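Local coordinates for protein endoglucanase CEL5A (PDB 4AFM) that is a cellulose-degrading family 5 glycoside hydrolase, present here as its non-catalytic carbohydrate-binding module, which probably recognises beta-glucans such as xyloglucan, at residues 86-89 with 90-93; 94-98 with 99-103. All blocks are in the same frame, centred on the assembly; numbering follows the deposited sequence. Where two conformers were deposited one is given.

How the contacts relate
Contact 1 (86-89 with 90-93) and contact 2 (94-98 with 99-103) follow each other along the chain. Both use helix 89-96: contact 1 starts it from strand 84-88, and contact 2 leads out of it into the loop before strand 106-111. Their centres lie about 11 Å apart. They also touch directly. Ala93 CB lies 3.5 Å from Ser98 O. Lys89 CE packs 3.9 Å from Phe101 CE2, and Ile92 CG2 packs 4.0 Å from Phe101 CZ. The Phe101 ring thus lies against side chains from the first turn of the helix. Ile92 and Tyr96 both rest on Phe60 of strand 56-62.

Contact 1 (86-89 with 90-93); sequences VFTK and EQIA
Gln91 reaches back from the first turn of the helix, and its side chain runs at about a right angle to that of Thr88. Gln91 OE1 accepts from Thr88 N at 3.0 Å. The backbone N-H lies in the plane of the amide carbonyl. Two extended torsions carry the amide this far: CG is anti to the backbone N (chi1 167°), and the chain stays stretched beyond it. In return, Gln91 N donates to Thr88 OG1 at 3.1 Å. The Thr88 hydroxyl oxygen sits between its own N and carbonyl carbon (chi1 70°), which turns it to the helix end. The two bonds make a capping box with Thr88 as N-cap, at the point where strand 84-88 of the beta-sandwich passes into helix 89-96. Gln91 NE2 makes a further, weak bond to Ser76 O. Phe87 lies beside the amide, its ring plane turned only 23° from the amide plane, and Gln91 OE1 comes within 3.3 Å of Phe87 CA. Ile92 N donates to Thr88 O at 2.9 Å, while Ile92 CG1 lies 3.2 Å from the same oxygen. Ile92 CD1 just meets Phe87 CB at 4.5 Å, and both side chains also pack on Leu58 and Ile75. Lys89 leaves the helix as a fully extended chain, and its NZ donates to Leu41 O and Lys43 O. Lys89 O accepts the next helical bond, from Ala93 N at 2.8 Å.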
loop_
_atom_site.group_PDB
_atom_site.type_symbol
_atom_site.label_atom_id
_atom_site.label_comp_id
_atom_site.label_asym_id
_atom_site.label_seq_id
_atom_site.Cartn_x
_atom_site.Cartn_y
_atom_site.Cartn_z
ATOM N N VAL A 86 11.246 14.983 4.484
ATOM C CA VAL A 86 9.982 15.318 5.155
ATOM C C VAL A 86 9.141 16.065 4.212
ATOM O O VAL A 86 9.592 17.098 3.612
ATOM C CB VAL A 86 10.265 16.105 6.435
ATOM C CG1 VAL A 86 8.947 16.515 7.071
ATOM C CG2 VAL A 86 11.172 15.341 7.377
ATOM N N PHE A 87 7.865 15.669 4.026
ATOM C CA PHE A 87 6.888 16.356 3.193
ATOM C C PHE A 87 5.719 16.737 4.108
ATOM O O PHE A 87 5.337 15.923 4.947
ATOM C CB PHE A 87 6.370 15.461 2.069
ATOM C CG PHE A 87 7.446 14.931 1.167
ATOM C CD1 PHE A 87 8.089 13.732 1.441
ATOM C CD2 PHE A 87 7.827 15.624 -0.003
ATOM C CE1 PHE A 87 9.026 13.219 0.623
ATOM C CE2 PHE A 87 8.793 15.098 -0.834
ATOM C CZ PHE A 87 9.384 13.895 -0.536
ATOM N N THR A 88 5.214 17.924 4.041
ATOM C CA THR A 88 4.088 18.294 4.919
ATOM C C THR A 88 2.815 18.480 4.176
ATOM O O THR A 88 2.788 18.821 2.978
ATOM C CB THR A 88 4.358 19.604 5.628
ATOM O OG1 THR A 88 4.315 20.709 4.716
ATOM C CG2 THR A 88 5.781 19.606 6.326
ATOM N N LYS A 89 1.690 18.298 4.903
ATOM C CA LYS A 89 0.437 18.478 4.257
ATOM C C LYS A 89 0.289 19.912 3.709
ATOM O O LYS A 89 -0.268 20.138 2.619
ATOM C CB LYS A 89 -0.740 18.210 5.228
ATOM C CG LYS A 89 -2.063 18.445 4.593
ATOM C CD LYS A 89 -3.190 18.076 5.572
ATOM C CE LYS A 89 -4.494 18.186 4.923
ATOM N NZ LYS A 89 -5.604 17.742 5.865
ATOM N N GLU A 90 0.750 20.904 4.462
ATOM C CA GLU A 90 0.473 22.243 3.937
ATOM C C GLU A 90 1.352 22.430 2.631
ATOM O O GLU A 90 0.831 23.104 1.690
ATOM C CB GLU A 90 0.838 23.210 5.041
ATOM C CG GLU A 90 -0.009 23.218 6.345
ATOM C CD GLU A 90 -1.527 22.799 6.306
ATOM O OE1 GLU A 90 -2.348 23.617 5.828
ATOM O OE2 GLU A 90 -1.947 21.696 6.860
ATOM N N GLN A 91 2.544 21.910 2.532
ATOM C CA GLN A 91 3.281 22.012 1.283
ATOM C C GLN A 91 2.575 21.290 0.146
ATOM O O GLN A 91 2.444 21.720 -0.990
ATOM C CB GLN A 91 4.607 21.454 1.666
ATOM C CG GLN A 91 5.432 21.168 0.535
ATOM C CD GLN A 91 6.553 20.166 0.836
ATOM O OE1 GLN A 91 6.533 19.197 1.645
ATOM N NE2 GLN A 91 7.585 20.372 0.066
ATOM N N ILE A 92 2.058 20.079 0.452
ATOM C CA ILE A 92 1.349 19.286 -0.550
ATOM C C ILE A 92 0.123 20.060 -0.993
ATOM O O ILE A 92 -0.163 20.071 -2.218
ATOM C CB ILE A 92 0.971 17.883 0.068
ATOM C CG1 ILE A 92 2.222 17.074 0.391
ATOM C CG2 ILE A 92 0.055 17.167 -0.827
ATOM C CD1 ILE A 92 1.968 15.879 1.373
ATOM N N ALA A 93 -0.669 20.608 -0.086
ATOM C CA ALA A 93 -1.882 21.323 -0.469
ATOM C C ALA A 93 -1.554 22.530 -1.373
ATOM O O ALA A 93 -2.334 22.768 -2.303
ATOM C CB ALA A 93 -2.586 21.781 0.820
#

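Contact 2 (94-98 with 99-103); sequences KAYGS and DDFSD
Asp100 OD1 is gripped by two donors of Ser102, while Asp100 N donates to Ser98 OG across the contact. Ser102 N lies 3.0 Å from Asp100 OD1 on the anti side, closing an Asx turn. Ser102 OG donates to Asp100 OD1 at 2.7 Å, on the syn side. Both donors come from one face of the carboxylate. The turn belongs to the loop between helix 89-96 and strand 106-111 of the beta-sandwich. The bond from Asp100 N to Ser98 OG is 3.1 Å long and fairly straight. Gly97, with positive phi, turns the chain out of the helix just before this.

The Tyr96 ring reaches along the loop, with CG anti to the backbone N (chi1 -167°). Phe101 CD1 lies over one face of the Tyr96 ring; the rings meet obliquely, their planes 49° apart, with Tyr96 CD2 to Phe101 CE1 at 3.6 Å. Phe101 also meets Phe60 edge-to-face. At the far end of the ring, Tyr96 OH donates to Asp103 OD1. Asp103 OD2 is paired with Arg62 in a salt bridge. A leucine in place of Tyr96 would probably leave Asp103 OD1 without this donor and take away the ring that Phe101 packs against. The hydroxyl meets OD1 from above the carboxylate plane, 55° out of it, with Tyr96 OH and Asp103 OD1 2.8 Å apart.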
loop_
_atom_site.group_PDB
_atom_site.type_symbol
_atom_site.label_atom_id
_atom_site.label_comp_id
_atom_site.label_asym_id
_atom_site.label_seq_id
_atom_site.Cartn_x
_atom_site.Cartn_y
_atom_site.Cartn_z
ATOM N N LYS A 94 -0.454 23.195 -1.089
ATOM C CA LYS A 94 -0.115 24.350 -1.944
ATOM C C LYS A 94 0.162 23.851 -3.363
ATOM O O LYS A 94 -0.298 24.455 -4.362
ATOM C CB LYS A 94 1.089 25.023 -1.402
ATOM C CG LYS A 94 1.516 26.164 -2.317
ATOM C CD LYS A 94 2.774 26.814 -1.715
ATOM C CE LYS A 94 3.196 28.027 -2.565
ATOM N NZ LYS A 94 4.264 28.761 -1.804
ATOM N N ALA A 95 0.872 22.741 -3.505
ATOM C CA ALA A 95 1.158 22.181 -4.844
ATOM C C ALA A 95 -0.068 21.612 -5.483
ATOM O O ALA A 95 -0.263 21.690 -6.706
ATOM C CB ALA A 95 2.252 21.153 -4.763
ATOM N N TYR A 96 -0.979 21.014 -4.711
ATOM C CA TYR A 96 -2.198 20.425 -5.217
ATOM C C TYR A 96 -3.223 21.463 -5.574
ATOM O O TYR A 96 -4.145 21.194 -6.340
ATOM C CB TYR A 96 -2.722 19.403 -4.171
ATOM C CG TYR A 96 -3.818 18.488 -4.684
ATOM C CD1 TYR A 96 -3.511 17.453 -5.618
ATOM C CD2 TYR A 96 -5.095 18.577 -4.240
ATOM C CE1 TYR A 96 -4.484 16.612 -6.102
ATOM C CE2 TYR A 96 -6.075 17.717 -4.701
ATOM C CZ TYR A 96 -5.749 16.732 -5.625
ATOM O OH TYR A 96 -6.695 15.859 -6.084
ATOM N N GLY A 97 -3.100 22.725 -5.048
ATOM C CA GLY A 97 -4.040 23.780 -5.332
ATOM C C GLY A 97 -5.054 23.876 -4.282
ATOM O O GLY A 97 -5.882 24.844 -4.407
ATOM N N SER A 98 -5.174 22.994 -3.320
ATOM C CA SER A 98 -6.115 23.083 -2.188
ATOM C C SER A 98 -5.782 21.949 -1.255
ATOM O O SER A 98 -5.014 21.072 -1.561
ATOM C CB SER A 98 -7.556 22.952 -2.579
ATOM O OG SER A 98 -7.832 21.605 -3.000
ATOM N N ASP A 99 -6.424 21.990 -0.091
ATOM C CA ASP A 99 -6.297 20.863 0.829
ATOM C C ASP A 99 -7.591 20.034 0.731
ATOM O O ASP A 99 -7.835 19.260 1.688
ATOM C CB ASP A 99 -6.049 21.236 2.321
ATOM C CG ASP A 99 -7.144 22.122 2.868
ATOM O OD1 ASP A 99 -8.106 22.444 2.182
ATOM O OD2 ASP A 99 -7.019 22.494 4.081
ATOM N N ASP A 100 -8.306 20.074 -0.328
ATOM C CA ASP A 100 -9.463 19.253 -0.493
ATOM C C ASP A 100 -8.969 18.023 -1.331
ATOM O O ASP A 100 -8.819 18.123 -2.560
ATOM C CB ASP A 100 -10.521 20.015 -1.301
ATOM C CG ASP A 100 -11.734 19.232 -1.554
ATOM O OD1 ASP A 100 -11.833 18.058 -1.384
ATOM O OD2 ASP A 100 -12.734 19.846 -2.051
ATOM N N PHE A 101 -8.808 16.877 -0.640
ATOM C CA PHE A 101 -8.359 15.617 -1.297
ATOM C C PHE A 101 -9.478 14.762 -1.686
ATOM O O PHE A 101 -9.291 13.556 -1.956
ATOM C CB PHE A 101 -7.303 14.955 -0.439
ATOM C CG PHE A 101 -6.117 15.780 -0.220
ATOM C CD1 PHE A 101 -5.303 16.289 -1.305
ATOM C CD2 PHE A 101 -5.679 16.143 1.092
ATOM C CE1 PHE A 101 -4.195 17.122 -1.071
ATOM C CE2 PHE A 101 -4.511 16.918 1.276
ATOM C CZ PHE A 101 -3.785 17.499 0.209
ATOM N N SER A 102 -10.728 15.283 -1.829
ATOM C CA SER A 102 -11.873 14.450 -2.159
ATOM C C SER A 102 -11.819 13.918 -3.575
ATOM O O SER A 102 -12.530 12.989 -3.920
ATOM C CB SER A 102 -13.194 15.243 -1.982
ATOM O OG SER A 102 -13.218 16.348 -2.892
ATOM N N ASP A 103 -10.919 14.469 -4.431
ATOM C CA ASP A 103 -10.792 14.001 -5.836
ATOM C C ASP A 103 -9.375 13.489 -6.063
ATOM O O ASP A 103 -8.987 13.352 -7.262
ATOM C CB ASP A 103 -11.108 15.183 -6.816
ATOM C CG ASP A 103 -10.254 16.455 -6.445
ATOM O OD1 ASP A 103 -9.334 16.464 -5.585
ATOM O OD2 ASP A 103 -10.623 17.545 -7.072
#